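Local coordinates for protein phosphoribosylaminoimidazole carboxylase (Bombyx mori, PDB 4JA0) that probably catalyses two steps of purine biosynthesis, carboxylating aminoimidazole ribonucleotide and then joining the product to aspartate to give SAICAR, at residues 98-111 with 120-134. Sequence-based numbering, arbitrary orientation.
Sequences PIEWVTRRLATGSF and EGFRFTPPKQETFFK. With SO4 (sulfate ion), chain J.
Trp-101 and Thr-131 sit side by side as a non-hydrogen-bonded pair in an antiparallel strand pair, 100-104 with 127-132, in the larger antiparallel sheet of the SAICAR synthetase part. Backbone bonds pair Glu-100 with Phe-132, Val-102 with Glu-130 and Arg-104 with Lys-128. The sheet face of Trp-101, Thr-103 and Thr-131 is the tightly packed one. Methyl CG2 of Thr-131 sits over the six-membered ring of Trp-101, 3.7 Å from its centroid, as a CH-pi contact. Helix 162-183 packs on Trp-101 and Thr-103 here.

The other face is mixed and more open, with Glu-100, Val-102, Lys-128, Glu-130 and Phe-132 partly exposed. Arg-104 itself is buried. It runs extended from CG to NE and grips Glu-130 side-on with two nitrogens. Arg-104 NE lies 2.9 Å from Glu-130 OE1. Arg-104 NH2 donates to the same oxygen, which lies close to the guanidinium plane. Phe-111 CB covers one face of this group and Val-102 CG1 the other. NH1 of Arg-104 reaches sulfate O2 at 3.3 Å. The sulfate, probably from the crystallisation liquor, also accepts from Ser-110. A leucine in place of Arg-104 would probably leave the Glu-130 carboxylate without its charged mate and the sulfate less firmly held.

Beyond the corner at Arg-105, Phe-124 turns its ring edge toward the face of Phe-111, with the planes at 66°. At the far end, Thr-108 OG1 donates to Glu-120 OE1 at 2.9 Å, and Lys-224 forms a salt bridge to that same oxygen.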
loop_
_atom_site.group_PDB
_atom_site.type_symbol
_atom_site.label_atom_id
_atom_site.label_comp_id
_atom_site.label_asym_id
_atom_site.label_seq_id
_atom_site.Cartn_x
_atom_site.Cartn_y
_atom_site.Cartn_z
ATOM N N PRO A 98 -16.549 49.895 26.838
ATOM C CA PRO A 98 -16.138 50.411 28.148
ATOM C C PRO A 98 -15.545 49.334 29.059
ATOM O O PRO A 98 -15.973 49.202 30.208
ATOM C CB PRO A 98 -17.453 50.924 28.738
ATOM C CG PRO A 98 -18.499 50.076 28.117
ATOM C CD PRO A 98 -18.014 49.767 26.724
ATOM N N ILE A 99 -14.595 48.565 28.547
ATOM C CA ILE A 99 -13.878 47.582 29.345
ATOM C C ILE A 99 -12.393 47.864 29.254
ATOM O O ILE A 99 -11.865 48.107 28.166
ATOM C CB ILE A 99 -14.087 46.150 28.836
ATOM C CG1 ILE A 99 -15.579 45.845 28.709
ATOM C CG2 ILE A 99 -13.366 45.142 29.738
ATOM C CD1 ILE A 99 -16.305 45.817 30.044
ATOM N N GLU A 100 -11.717 47.851 30.393
ATOM C CA GLU A 100 -10.266 47.793 30.384
ATOM C C GLU A 100 -9.813 46.327 30.387
ATOM O O GLU A 100 -10.139 45.565 31.296
ATOM C CB GLU A 100 -9.688 48.555 31.572
ATOM C CG GLU A 100 -9.861 50.058 31.464
ATOM C CD GLU A 100 -9.386 50.790 32.699
ATOM O OE1 GLU A 100 -8.911 50.109 33.635
ATOM O OE2 GLU A 100 -9.486 52.041 32.724
ATOM N N TRP A 101 -9.071 45.940 29.352
ATOM C CA TRP A 101 -8.556 44.581 29.231
ATOM C C TRP A 101 -7.126 44.491 29.772
ATOM O O TRP A 101 -6.204 45.081 29.212
ATOM C CB TRP A 101 -8.637 44.100 27.778
ATOM C CG TRP A 101 -10.020 44.178 27.235
ATOM C CD1 TRP A 101 -10.663 45.299 26.789
ATOM C CD2 TRP A 101 -10.960 43.098 27.115
ATOM N NE1 TRP A 101 -11.942 44.976 26.382
ATOM C CE2 TRP A 101 -12.145 43.631 26.572
ATOM C CE3 TRP A 101 -10.905 41.739 27.403
ATOM C CZ2 TRP A 101 -13.277 42.842 26.318
ATOM C CZ3 TRP A 101 -12.028 40.958 27.152
ATOM C CH2 TRP A 101 -13.193 41.510 26.613
ATOM N N VAL A 102 -6.960 43.780 30.881
ATOM C CA VAL A 102 -5.701 43.757 31.618
ATOM C C VAL A 102 -5.034 42.384 31.535
ATOM O O VAL A 102 -5.707 41.361 31.619
ATOM C CB VAL A 102 -5.915 44.139 33.115
ATOM C CG1 VAL A 102 -4.637 43.967 33.890
ATOM C CG2 VAL A 102 -6.411 45.542 33.239
ATOM N N THR A 103 -3.726 42.361 31.305
ATOM C CA THR A 103 -2.955 41.105 31.262
ATOM C C THR A 103 -1.797 41.176 32.240
ATOM O O THR A 103 -1.126 42.199 32.311
ATOM C CB THR A 103 -2.382 40.796 29.846
ATOM O OG1 THR A 103 -3.405 40.969 28.864
ATOM C CG2 THR A 103 -1.939 39.374 29.764
ATOM N N ARG A 104 -1.557 40.084 32.961
ATOM C CA ARG A 104 -0.452 39.994 33.911
ATOM C C ARG A 104 0.402 38.778 33.654
ATOM O O ARG A 104 -0.120 37.713 33.362
ATOM C CB ARG A 104 -0.991 39.860 35.329
ATOM C CG ARG A 104 -2.102 40.807 35.638
ATOM C CD ARG A 104 -2.626 40.554 37.024
ATOM N NE ARG A 104 -3.860 41.297 37.255
ATOM C CZ ARG A 104 -3.895 42.555 37.675
ATOM N NH1 ARG A 104 -2.761 43.216 37.920
ATOM N NH2 ARG A 104 -5.064 43.151 37.851
ATOM N N ARG A 105 1.710 38.916 33.824
ATOM C CA ARG A 105 2.596 37.759 33.774
ATOM C C ARG A 105 2.971 37.382 35.203
ATOM O O ARG A 105 3.130 36.207 35.521
ATOM C CB ARG A 105 3.845 38.073 32.920
ATOM C CG ARG A 105 4.960 37.031 32.983
ATOM C CD ARG A 105 4.529 35.684 32.418
ATOM N NE ARG A 105 4.540 35.662 30.960
ATOM C CZ ARG A 105 4.072 34.651 30.230
ATOM N NH1 ARG A 105 3.551 33.593 30.832
ATOM N NH2 ARG A 105 4.114 34.703 28.900
ATOM N N LEU A 106 3.050 38.391 36.065
ATOM C CA LEU A 106 3.433 38.220 37.458
ATOM C C LEU A 106 2.321 38.730 38.330
ATOM O O LEU A 106 1.499 39.526 37.880
ATOM C CB LEU A 106 4.656 39.076 37.772
ATOM C CG LEU A 106 6.023 38.707 37.238
ATOM C CD1 LEU A 106 6.999 39.726 37.694
ATOM C CD2 LEU A 106 6.408 37.369 37.815
ATOM N N ALA A 107 2.299 38.297 39.587
ATOM C CA ALA A 107 1.381 38.882 40.563
ATOM C C ALA A 107 1.993 40.148 41.186
ATOM O O ALA A 107 3.056 40.106 41.831
ATOM C CB ALA A 107 1.026 37.870 41.639
ATOM N N THR A 108 1.330 41.280 40.972
ATOM C CA THR A 108 1.744 42.520 41.610
ATOM C C THR A 108 0.582 43.490 41.553
ATOM O O THR A 108 -0.441 43.186 40.937
ATOM C CB THR A 108 2.957 43.156 40.907
ATOM O OG1 THR A 108 3.566 44.125 41.770
ATOM C CG2 THR A 108 2.517 43.824 39.608
ATOM N N GLY A 109 0.740 44.649 42.191
ATOM C CA GLY A 109 -0.276 45.686 42.149
ATOM C C GLY A 109 -1.539 45.373 42.927
ATOM O O GLY A 109 -1.514 44.753 43.999
ATOM N N SER A 110 -2.663 45.799 42.371
ATOM C CA SER A 110 -3.933 45.613 43.043
ATOM C C SER A 110 -4.350 44.142 43.106
ATOM O O SER A 110 -5.209 43.781 43.919
ATOM C CB SER A 110 -5.023 46.429 42.337
ATOM O OG SER A 110 -5.674 45.652 41.334
ATOM N N PHE A 111 -3.736 43.296 42.274
ATOM C CA PHE A 111 -4.077 41.862 42.232
ATOM C C PHE A 111 -3.780 41.194 43.566
ATOM O O PHE A 111 -4.522 40.303 43.996
ATOM C CB PHE A 111 -3.314 41.148 41.112
ATOM C CG PHE A 111 -3.689 39.698 40.940
ATOM C CD1 PHE A 111 -4.585 39.314 39.946
ATOM C CD2 PHE A 111 -3.137 38.711 41.753
ATOM C CE1 PHE A 111 -4.922 37.980 39.768
ATOM C CE2 PHE A 111 -3.480 37.370 41.587
ATOM C CZ PHE A 111 -4.373 37.006 40.596
ATOM N N GLU A 120 3.878 38.320 45.735
ATOM C CA GLU A 120 4.335 39.145 44.626
ATOM C C GLU A 120 5.358 38.357 43.826
ATOM O O GLU A 120 6.237 37.713 44.404
ATOM C CB GLU A 120 4.951 40.459 45.116
ATOM C CG GLU A 120 5.285 41.426 43.968
ATOM C CD GLU A 120 5.797 42.786 44.435
ATOM O OE1 GLU A 120 5.125 43.801 44.142
ATOM O OE2 GLU A 120 6.868 42.836 45.088
ATOM N N GLY A 121 5.208 38.364 42.504
ATOM C CA GLY A 121 6.130 37.676 41.617
ATOM C C GLY A 121 5.647 36.304 41.179
ATOM O O GLY A 121 6.310 35.666 40.361
ATOM N N PHE A 122 4.493 35.864 41.695
ATOM C CA PHE A 122 3.877 34.605 41.267
ATOM C C PHE A 122 3.551 34.651 39.791
ATOM O O PHE A 122 2.817 35.541 39.344
ATOM C CB PHE A 122 2.602 34.322 42.051
ATOM C CG PHE A 122 1.862 33.095 41.589
ATOM C CD1 PHE A 122 2.055 31.871 42.216
ATOM C CD2 PHE A 122 0.962 33.161 40.534
ATOM C CE1 PHE A 122 1.364 30.727 41.802
ATOM C CE2 PHE A 122 0.275 32.024 40.111
ATOM C CZ PHE A 122 0.471 30.812 40.758
ATOM N N ARG A 123 4.055 33.663 39.047
ATOM C CA ARG A 123 4.033 33.725 37.582
ATOM C C ARG A 123 2.775 33.111 36.957
ATOM O O ARG A 123 2.340 32.018 37.309
ATOM C CB ARG A 123 5.306 33.092 37.005
ATOM C CG ARG A 123 6.573 33.837 37.408
ATOM C CD ARG A 123 7.769 33.433 36.588
ATOM N NE ARG A 123 7.697 34.020 35.253
ATOM C CZ ARG A 123 8.122 35.239 34.941
ATOM N NH1 ARG A 123 8.674 36.011 35.866
ATOM N NH2 ARG A 123 8.007 35.680 33.698
ATOM N N PHE A 124 2.199 33.845 36.017
ATOM C CA PHE A 124 0.969 33.428 35.383
ATOM C C PHE A 124 1.252 32.800 34.044
ATOM O O PHE A 124 1.646 33.460 33.076
ATOM C CB PHE A 124 0.025 34.605 35.216
ATOM C CG PHE A 124 -0.477 35.133 36.502
ATOM C CD1 PHE A 124 -0.311 36.466 36.833
ATOM C CD2 PHE A 124 -1.137 34.293 37.388
ATOM C CE1 PHE A 124 -0.801 36.958 38.030
ATOM C CE2 PHE A 124 -1.626 34.774 38.597
ATOM C CZ PHE A 124 -1.460 36.111 38.919
ATOM N N THR A 125 1.018 31.505 33.994
ATOM C CA THR A 125 1.272 30.771 32.793
ATOM C C THR A 125 0.049 29.950 32.403
ATOM O O THR A 125 -0.253 28.944 33.045
ATOM C CB THR A 125 2.473 29.840 32.978
ATOM O OG1 THR A 125 3.687 30.586 33.159
ATOM C CG2 THR A 125 2.602 29.117 31.777
ATOM N N PRO A 126 -0.671 30.367 31.351
ATOM C CA PRO A 126 -0.442 31.500 30.458
ATOM C C PRO A 126 -0.754 32.818 31.175
ATOM O O PRO A 126 -1.207 32.788 32.325
ATOM C CB PRO A 126 -1.436 31.228 29.316
ATOM C CG PRO A 126 -2.500 30.532 29.922
ATOM C CD PRO A 126 -1.906 29.659 30.983
ATOM N N PRO A 127 -0.486 33.960 30.520
ATOM C CA PRO A 127 -0.747 35.216 31.219
ATOM C C PRO A 127 -2.190 35.315 31.668
ATOM O O PRO A 127 -3.109 34.961 30.912
ATOM C CB PRO A 127 -0.463 36.278 30.149
ATOM C CG PRO A 127 0.456 35.627 29.204
ATOM C CD PRO A 127 0.035 34.195 29.158
ATOM N N LYS A 128 -2.364 35.787 32.901
ATOM C CA LYS A 128 -3.672 36.050 33.477
ATOM C C LYS A 128 -4.306 37.191 32.707
ATOM O O LYS A 128 -3.635 38.191 32.401
ATOM C CB LYS A 128 -3.508 36.476 34.928
ATOM C CG LYS A 128 -4.767 36.423 35.788
ATOM C CD LYS A 128 -4.962 35.058 36.390
ATOM C CE LYS A 128 -6.232 35.008 37.201
ATOM N NZ LYS A 128 -6.390 33.664 37.808
ATOM N N GLN A 129 -5.587 37.061 32.386
ATOM C CA GLN A 129 -6.268 38.148 31.705
ATOM C C GLN A 129 -7.604 38.458 32.387
ATOM O O GLN A 129 -8.431 37.572 32.575
ATOM C CB GLN A 129 -6.334 37.878 30.181
ATOM C CG GLN A 129 -7.669 38.002 29.474
ATOM C CD GLN A 129 -8.277 39.395 29.473
ATOM O OE1 GLN A 129 -7.760 40.334 30.077
ATOM N NE2 GLN A 129 -9.403 39.525 28.804
ATOM N N GLU A 130 -7.761 39.716 32.807
ATOM C CA GLU A 130 -8.919 40.178 33.572
ATOM C C GLU A 130 -9.608 41.374 32.935
ATOM O O GLU A 130 -9.023 42.115 32.144
ATOM C CB GLU A 130 -8.501 40.537 34.997
ATOM C CG GLU A 130 -7.877 39.363 35.697
ATOM C CD GLU A 130 -7.319 39.676 37.062
ATOM O OE1 GLU A 130 -6.708 40.755 37.233
ATOM O OE2 GLU A 130 -7.497 38.818 37.959
ATOM N N THR A 131 -10.867 41.565 33.295
ATOM C CA THR A 131 -11.643 42.641 32.705
ATOM C C THR A 131 -12.205 43.569 33.757
ATOM O O THR A 131 -12.527 43.154 34.874
ATOM C CB THR A 131 -12.772 42.106 31.788
ATOM O OG1 THR A 131 -13.359 40.937 32.374
ATOM C CG2 THR A 131 -12.188 41.694 30.500
ATOM N N PHE A 132 -12.285 44.840 33.382
ATOM C CA PHE A 132 -12.762 45.875 34.270
ATOM C C PHE A 132 -13.697 46.820 33.558
ATOM O O PHE A 132 -13.454 47.225 32.424
ATOM C CB PHE A 132 -11.588 46.628 34.869
ATOM C CG PHE A 132 -10.738 45.782 35.750
ATOM C CD1 PHE A 132 -9.619 45.126 35.249
ATOM C CD2 PHE A 132 -11.064 45.614 37.078
ATOM C CE1 PHE A 132 -8.830 44.321 36.070
ATOM C CE2 PHE A 132 -10.281 44.812 37.896
ATOM C CZ PHE A 132 -9.161 44.167 37.389
ATOM N N PHE A 133 -14.760 47.176 34.268
ATOM C CA PHE A 133 -15.776 48.083 33.788
ATOM C C PHE A 133 -15.430 49.495 34.244
ATOM O O PHE A 133 -14.465 49.693 34.974
ATOM C CB PHE A 133 -17.138 47.669 34.332
ATOM C CG PHE A 133 -18.271 48.455 33.756
ATOM C CD1 PHE A 133 -18.491 48.460 32.381
ATOM C CD2 PHE A 133 -19.101 49.202 34.574
ATOM C CE1 PHE A 133 -19.529 49.190 31.837
ATOM C CE2 PHE A 133 -20.132 49.938 34.039
ATOM C CZ PHE A 133 -20.348 49.934 32.666
ATOM N N LYS A 134 -16.208 50.476 33.805
ATOM C CA LYS A 134 -16.057 51.862 34.264
ATOM C C LYS A 134 -16.798 51.980 35.652
ATOM O O LYS A 134 -17.361 50.978 36.073
ATOM C CB LYS A 134 -16.552 52.764 33.137
ATOM C CG LYS A 134 -15.813 52.405 31.832
ATOM C CD LYS A 134 -14.345 51.963 32.092
ATOM C CE LYS A 134 -13.574 51.619 30.817
ATOM N NZ LYS A 134 -13.302 52.762 29.902
HETATM S S SO4 J . -3.463 46.861 39.150
HETATM O O1 SO4 J . -3.202 48.081 39.910
HETATM O O2 SO4 J . -2.986 45.755 39.969
HETATM O O3 SO4 J . -4.899 46.727 38.891
HETATM O O4 SO4 J . -2.742 46.860 37.873
#